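Local coordinates for hypothetical protein (PDB 1U84) that is of unknown function but folds as a small, all-helical single-chain domain of the DUF1871 family, at residues 9-14 with 38-42; 20-25 with 62-66; 50-55 with 71-75. All coordinates share one frame; numbering follows the deposited sequence.

Interaction 1: 9-14 with 38-42; sequences LNRLLL and LQAVY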
# COMPACT_ATOMS: atom_id res chain seq x y z
N LEU A 9 11.92 7.66 -4.09
CA LEU A 9 11.07 6.49 -4.33
C LEU A 9 10.06 6.32 -3.18
O LEU A 9 8.88 6.14 -3.40
CB LEU A 9 11.88 5.20 -4.51
CG LEU A 9 11.03 3.96 -4.76
CD1 LEU A 9 10.22 4.11 -6.03
CD2 LEU A 9 11.90 2.70 -4.79
N ASN A 10 10.55 6.37 -1.95
CA ASN A 10 9.63 6.20 -0.83
C ASN A 10 8.54 7.25 -0.78
O ASN A 10 7.39 6.91 -0.51
CB ASN A 10 10.40 6.12 0.49
CG ASN A 10 11.21 4.83 0.60
OD1 ASN A 10 10.92 3.86 -0.10
ND2 ASN A 10 12.26 4.85 1.42
N ARG A 11 8.88 8.50 -1.06
CA ARG A 11 7.84 9.55 -1.03
C ARG A 11 6.76 9.24 -2.07
O ARG A 11 5.55 9.42 -1.80
CB ARG A 11 8.44 10.96 -1.21
CG ARG A 11 9.18 11.45 0.02
CD ARG A 11 9.58 12.95 -0.11
NE ARG A 11 10.29 13.26 -1.35
CZ ARG A 11 11.61 13.25 -1.50
NH1 ARG A 11 12.41 12.95 -0.47
NH2 ARG A 11 12.15 13.56 -2.68
N LEU A 12 7.19 8.78 -3.24
CA LEU A 12 6.25 8.44 -4.32
C LEU A 12 5.36 7.26 -3.92
O LEU A 12 4.13 7.31 -4.08
CB LEU A 12 7.02 8.13 -5.61
CG LEU A 12 6.19 8.12 -6.88
CD1 LEU A 12 5.35 9.40 -7.00
CD2 LEU A 12 7.16 7.98 -8.03
N LEU A 13 5.98 6.22 -3.37
CA LEU A 13 5.20 5.11 -2.86
C LEU A 13 4.18 5.56 -1.81
O LEU A 13 3.02 5.17 -1.86
CB LEU A 13 6.10 4.02 -2.24
CG LEU A 13 6.96 3.27 -3.24
CD1 LEU A 13 8.08 2.58 -2.50
CD2 LEU A 13 6.13 2.25 -4.03
N LEU A 14 4.61 6.36 -0.86
CA LEU A 14 3.69 6.89 0.15
C LEU A 14 2.55 7.69 -0.47
O LEU A 14 1.39 7.57 -0.03
CB LEU A 14 4.40 7.71 1.24
CG LEU A 14 5.31 6.91 2.20
CD1 LEU A 14 6.21 7.86 2.98
CD2 LEU A 14 4.53 5.97 3.14
N LEU A 38 4.43 0.73 3.32
CA LEU A 38 5.79 0.98 2.83
C LEU A 38 6.75 -0.05 3.43
O LEU A 38 7.58 -0.62 2.72
CB LEU A 38 6.27 2.40 3.12
CG LEU A 38 7.68 2.67 2.58
CD1 LEU A 38 7.69 2.62 1.04
CD2 LEU A 38 8.10 4.03 3.08
N GLN A 39 6.67 -0.28 4.75
CA GLN A 39 7.51 -1.30 5.36
C GLN A 39 7.34 -2.67 4.67
O GLN A 39 8.32 -3.33 4.31
CB GLN A 39 7.12 -1.40 6.83
CG GLN A 39 7.88 -2.41 7.59
CD GLN A 39 9.32 -2.02 7.72
OE1 GLN A 39 9.67 -0.82 7.77
NE2 GLN A 39 10.18 -3.01 7.80
N ALA A 40 6.09 -3.05 4.43
CA ALA A 40 5.77 -4.38 3.84
C ALA A 40 6.35 -4.45 2.41
O ALA A 40 6.70 -5.52 1.95
CB ALA A 40 4.27 -4.56 3.77
N VAL A 41 6.29 -3.33 1.69
CA VAL A 41 6.88 -3.25 0.32
C VAL A 41 8.34 -3.73 0.30
O VAL A 41 8.79 -4.36 -0.66
CB VAL A 41 6.76 -1.82 -0.34
CG1 VAL A 41 7.62 -1.68 -1.65
CG2 VAL A 41 5.27 -1.51 -0.64
N TYR A 42 9.09 -3.38 1.35
CA TYR A 42 10.49 -3.78 1.41
C TYR A 42 10.69 -5.20 1.92
O TYR A 42 11.84 -5.69 2.00
CB TYR A 42 11.29 -2.78 2.22
CG TYR A 42 11.57 -1.53 1.42
CD1 TYR A 42 12.53 -1.52 0.42
CD2 TYR A 42 10.82 -0.39 1.63
CE1 TYR A 42 12.78 -0.39 -0.33
CE2 TYR A 42 11.05 0.77 0.90
CZ TYR A 42 12.04 0.76 -0.08
OH TYR A 42 12.24 1.91 -0.82
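Leu38 reaches from helix 31-41 into the row of side chains that Asn10, Leu13 and Leu14 present on helix 8-20. Its CB lies against CD2 of Leu14 at 4.0 Å. With CG anti to the backbone N (chi1 -179°), the branch extends toward helix 8-20 and its two methyls part company. Leu38 CD1 settles on Leu13, 3.6 Å from that residue's CD1 and 3.9 Å from its CB, while Leu38 CD2 lies beside the CB of Asn10 at 4.0 Å and close to CG and CD2 of Leu14. The Leu38 side chain thus crosses those of Asn10, Leu13 and Leu14 at about right angles, CD1 going to Leu13, CD2 to Asn10 and Leu14. Tyr42, just past the end of its helix, brings its hydroxyl end to the end of the Asn10 amide, whose plane stands at 90° to the ring, and its OH comes within 4.1 Å of Leu9 CD2. Deeper in, Val41 CG1 meets Leu13 CD1 at the longer distance of 4.4 Å. The contact is largely apolar, between helix 8-20 and the C-terminal end of helix 31-41. Helix 68-85 also packs on helix 8-20, through Leu81 against Leu9 and Leu13, and helix 47-62 packs on Val41 through Leu50.

Interaction 2: 20-25 with 62-66; sequences WDPFGL and FDEPI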
# COMPACT_ATOMS: atom_id res chain seq x y z
N TRP A 20 -4.62 5.99 -2.92
CA TRP A 20 -5.51 4.84 -3.04
C TRP A 20 -6.90 5.13 -2.42
O TRP A 20 -7.94 4.84 -3.03
CB TRP A 20 -4.88 3.63 -2.36
CG TRP A 20 -5.51 2.32 -2.66
CD1 TRP A 20 -5.91 1.83 -3.89
CD2 TRP A 20 -5.74 1.29 -1.72
NE1 TRP A 20 -6.40 0.56 -3.75
CE2 TRP A 20 -6.28 0.18 -2.43
CE3 TRP A 20 -5.50 1.16 -0.34
CZ2 TRP A 20 -6.63 -1.00 -1.79
CZ3 TRP A 20 -5.85 -0.03 0.29
CH2 TRP A 20 -6.40 -1.10 -0.44
N ASP A 21 -6.88 5.76 -1.24
CA ASP A 21 -8.09 6.30 -0.60
C ASP A 21 -9.33 5.39 -0.77
O ASP A 21 -10.37 5.80 -1.35
CB ASP A 21 -8.36 7.75 -1.08
CG ASP A 21 -9.43 8.46 -0.25
OD1 ASP A 21 -9.86 7.91 0.80
OD2 ASP A 21 -9.85 9.57 -0.67
N PRO A 22 -9.27 4.16 -0.25
CA PRO A 22 -10.34 3.18 -0.43
C PRO A 22 -11.66 3.57 0.21
O PRO A 22 -12.70 3.07 -0.20
CB PRO A 22 -9.81 1.93 0.25
CG PRO A 22 -8.80 2.46 1.25
CD PRO A 22 -8.14 3.58 0.52
N PHE A 23 -11.63 4.48 1.18
CA PHE A 23 -12.88 4.83 1.87
C PHE A 23 -13.32 6.28 1.64
O PHE A 23 -14.22 6.79 2.33
CB PHE A 23 -12.75 4.49 3.36
CG PHE A 23 -12.53 3.02 3.61
CD1 PHE A 23 -13.45 2.08 3.13
CD2 PHE A 23 -11.39 2.58 4.28
CE1 PHE A 23 -13.24 0.70 3.35
CE2 PHE A 23 -11.16 1.21 4.49
CZ PHE A 23 -12.09 0.27 4.01
N GLY A 24 -12.70 6.96 0.68
CA GLY A 24 -13.13 8.33 0.33
C GLY A 24 -12.97 9.30 1.49
O GLY A 24 -13.84 10.12 1.79
N LEU A 25 -11.82 9.21 2.14
CA LEU A 25 -11.49 10.04 3.30
C LEU A 25 -10.47 11.15 3.00
O LEU A 25 -10.19 12.01 3.84
CB LEU A 25 -10.96 9.13 4.44
CG LEU A 25 -11.87 8.02 4.97
CD1 LEU A 25 -11.09 7.08 5.90
CD2 LEU A 25 -13.09 8.58 5.71
N PHE A 62 -9.56 0.09 10.01
CA PHE A 62 -10.92 0.53 9.70
C PHE A 62 -12.03 -0.43 10.07
O PHE A 62 -13.20 -0.09 9.93
CB PHE A 62 -11.05 0.91 8.22
CG PHE A 62 -10.21 2.11 7.84
CD1 PHE A 62 -10.58 3.39 8.21
CD2 PHE A 62 -8.99 1.94 7.18
CE1 PHE A 62 -9.77 4.49 7.88
CE2 PHE A 62 -8.20 3.04 6.82
CZ PHE A 62 -8.57 4.31 7.20
N ASP A 63 -11.66 -1.60 10.58
CA ASP A 63 -12.63 -2.63 10.98
C ASP A 63 -13.55 -2.97 9.81
O ASP A 63 -14.77 -3.03 9.92
CB ASP A 63 -13.38 -2.21 12.26
CG ASP A 63 -12.46 -2.19 13.49
OD1 ASP A 63 -11.67 -3.14 13.66
OD2 ASP A 63 -12.52 -1.25 14.31
N GLU A 64 -12.91 -3.15 8.66
CA GLU A 64 -13.56 -3.44 7.39
C GLU A 64 -12.53 -4.13 6.49
O GLU A 64 -11.44 -3.60 6.30
CB GLU A 64 -14.00 -2.14 6.72
CG GLU A 64 -15.40 -1.72 7.09
CD GLU A 64 -15.69 -0.31 6.64
OE1 GLU A 64 -14.92 0.21 5.81
OE2 GLU A 64 -16.68 0.28 7.10
N PRO A 65 -12.87 -5.31 5.95
CA PRO A 65 -11.94 -5.97 5.03
C PRO A 65 -12.11 -5.46 3.59
O PRO A 65 -13.21 -5.56 3.02
CB PRO A 65 -12.35 -7.45 5.15
CG PRO A 65 -13.85 -7.37 5.37
CD PRO A 65 -14.09 -6.11 6.19
N ILE A 66 -11.06 -4.87 3.03
CA ILE A 66 -11.09 -4.44 1.65
C ILE A 66 -10.97 -5.72 0.83
O ILE A 66 -10.13 -6.58 1.14
CB ILE A 66 -9.95 -3.44 1.31
CG1 ILE A 66 -10.11 -2.15 2.13
CG2 ILE A 66 -9.88 -3.17 -0.16
CD1 ILE A 66 -9.03 -1.10 1.92
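Phe23 sets CD2 over one face of the Phe62 ring, 3.7 Å above its plane and offset toward the rim, and its CE2 is 3.5 Å from Phe62 CD2. The planes meet at 59°, an oblique pairing with centroids 5.0 Å apart, and the two side chains slide past each other in opposite directions. Further round the Phe23 ring, CZ rests on Ile66 CG1 and CE1 lies 3.0 Å from OE1 of Glu64, whose carboxylate is steeply turned against the ring. Leu25 arrives from the opposite direction to Phe62 and sets CD1 against the far part of that ring, at CE1. What joins here is two interhelical loops, the one leaving helix 8-20 and the one leading from helix 47-62 to helix 68-85. The first folds into a type I beta turn from Asp21 to Gly24, steadied by the Leu25 N-H, which bonds to the syn lone pair of Asp21 OD1 at 2.7 Å; Tyr30 OH also bonds to that oxygen. On the inner side Ile66 extends its CG1 branch (chi2 178°) so that CD1 reaches both Pro22 CB and Trp20 CH2, at 3.5 Å each. Pro22 CG in turn sits over the rim of one face of the Trp20 indole, whose ring also meets His70 and the edge-to-face Tyr58.

Interaction 3: 50-55 with 71-75; sequences LAARIQ and CLKLA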
# COMPACT_ATOMS: atom_id res chain seq x y z
N LEU A 50 2.22 -9.11 -0.57
CA LEU A 50 2.02 -7.70 -0.23
C LEU A 50 0.54 -7.37 -0.09
O LEU A 50 0.16 -6.62 0.81
CB LEU A 50 2.70 -6.78 -1.26
CG LEU A 50 2.53 -5.27 -1.06
CD1 LEU A 50 3.00 -4.83 0.32
CD2 LEU A 50 3.27 -4.50 -2.18
N ALA A 51 -0.27 -7.91 -1.00
CA ALA A 51 -1.71 -7.64 -0.99
C ALA A 51 -2.32 -8.10 0.34
O ALA A 51 -3.20 -7.43 0.91
CB ALA A 51 -2.41 -8.31 -2.17
N ALA A 52 -1.88 -9.27 0.83
CA ALA A 52 -2.40 -9.77 2.10
C ALA A 52 -1.98 -8.86 3.27
O ALA A 52 -2.79 -8.61 4.16
CB ALA A 52 -1.95 -11.20 2.33
N ARG A 53 -0.76 -8.31 3.22
CA ARG A 53 -0.35 -7.34 4.25
C ARG A 53 -1.23 -6.07 4.20
O ARG A 53 -1.69 -5.58 5.24
CB ARG A 53 1.14 -6.96 4.17
CG ARG A 53 2.12 -8.08 4.59
CD ARG A 53 2.09 -8.37 6.12
NE ARG A 53 2.40 -7.16 6.88
CZ ARG A 53 1.56 -6.58 7.75
NH1 ARG A 53 1.91 -5.47 8.38
NH2 ARG A 53 0.37 -7.13 8.01
N ILE A 54 -1.42 -5.54 2.99
CA ILE A 54 -2.29 -4.37 2.77
C ILE A 54 -3.66 -4.63 3.36
O ILE A 54 -4.21 -3.80 4.11
CB ILE A 54 -2.38 -3.97 1.27
CG1 ILE A 54 -1.01 -3.45 0.79
CG2 ILE A 54 -3.47 -2.90 1.07
CD1 ILE A 54 -0.89 -3.28 -0.73
N GLN A 55 -4.22 -5.81 3.05
CA GLN A 55 -5.56 -6.11 3.53
C GLN A 55 -5.59 -6.09 5.07
O GLN A 55 -6.47 -5.46 5.66
CB GLN A 55 -6.02 -7.48 2.99
CG GLN A 55 -7.49 -7.77 3.29
CD GLN A 55 -7.90 -9.11 2.75
OE1 GLN A 55 -7.26 -10.11 3.02
NE2 GLN A 55 -8.95 -9.12 1.94
N CYS A 71 -6.91 -4.88 -2.99
CA CYS A 71 -5.55 -4.91 -2.40
C CYS A 71 -4.50 -5.35 -3.42
O CYS A 71 -3.42 -4.77 -3.49
CB CYS A 71 -5.52 -5.80 -1.18
SG CYS A 71 -6.67 -5.19 0.12
N LEU A 72 -4.81 -6.39 -4.20
CA LEU A 72 -3.84 -6.93 -5.16
C LEU A 72 -3.46 -5.94 -6.26
O LEU A 72 -2.29 -5.87 -6.62
CB LEU A 72 -4.36 -8.25 -5.76
CG LEU A 72 -3.42 -9.03 -6.65
CD1 LEU A 72 -2.16 -9.46 -5.92
CD2 LEU A 72 -4.19 -10.23 -7.17
N LYS A 73 -4.42 -5.16 -6.79
CA LYS A 73 -4.09 -4.13 -7.79
C LYS A 73 -3.11 -3.13 -7.20
O LYS A 73 -2.11 -2.77 -7.83
CB LYS A 73 -5.33 -3.42 -8.35
CG LYS A 73 -6.05 -4.21 -9.41
CD LYS A 73 -7.30 -3.44 -9.85
CE LYS A 73 -8.18 -4.33 -10.74
NZ LYS A 73 -9.35 -3.51 -11.23
N LEU A 74 -3.38 -2.68 -5.97
CA LEU A 74 -2.47 -1.75 -5.35
C LEU A 74 -1.09 -2.39 -5.19
O LEU A 74 -0.09 -1.78 -5.52
CB LEU A 74 -3.02 -1.24 -4.01
CG LEU A 74 -2.00 -0.34 -3.30
CD1 LEU A 74 -1.69 0.95 -4.03
CD2 LEU A 74 -2.49 -0.03 -1.90
N ALA A 75 -1.05 -3.60 -4.65
CA ALA A 75 0.25 -4.26 -4.45
C ALA A 75 1.03 -4.35 -5.76
O ALA A 75 2.22 -4.13 -5.78
CB ALA A 75 0.04 -5.66 -3.89
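Cys71 opens the contact by sitting against a full turn of helix 47-62, with CB 3.5 Å from the backbone O of Ala51 and SG 3.7 Å from CB of Gln55. This is a helix-helix crossing inside an all-helical domain, made by helix 47-62 and helix 68-85, which follow each other in the chain. The two short segments run at 121° between their N-to-C directions, and their axes approach to 8.1 Å, a close approach consistent with the small alanines, Ala51 and Ala75, at the crossing. The thiol of Cys71 is placed by its first torsion, SG anti to the carbonyl carbon and beside the backbone N (chi1 -61°), which lets it touch both CB of Gln55 and CG2 of Ile54. Gln55 takes its polar end to another partner: the amide NE2 bonds to the carbonyl O of Ile66, in the loop before helix 68-85. Leu72 comes next and turns its CB away from helix 47-62, yet the CA atoms of Ala51 and Leu72 are the nearest pair across the segments: Ala51 CB touches Leu72 CA at 3.6 Å, and Leu72 CD1 curls back to the same methyl. Two residues on, Leu74 offers CD2 to the tip of Ile54, the two side chains crossing obliquely with CD1 of Ile54 3.8 Å away. Trp20 of helix 8-20 packs on both of these residues, and Val37 of helix 31-41 also touches Ile54. The methyl of Ala75 meets Leu50, Ala51 and Ile54, touching side chain and backbone alike: Ala75 CB lies 3.7 Å from the backbone N of Ala51 and 3.8 Å from CG of Leu50.

Together the three contacts draw on all four helices of the chain. Interaction 1 pairs helix 8-20 with helix 31-41, and interaction 3 pairs helix 47-62 with helix 68-85; in sequence the first closes before the second opens. Their centres lie 13 Å apart on opposite sides of the chain's centre, and they meet where Ala40 and Val41 pack on Leu50. Interaction 2 crosses both in sequence order, tying the loop after helix 8-20 to the loop before helix 68-85. It lies about 19 Å from interaction 1, centre to centre, without touching it, but meets interaction 3 through Trp20 and Ile66. Direct packing at Leu50 and the loop contact of interaction 2 both tie the two helix pairs into one small domain.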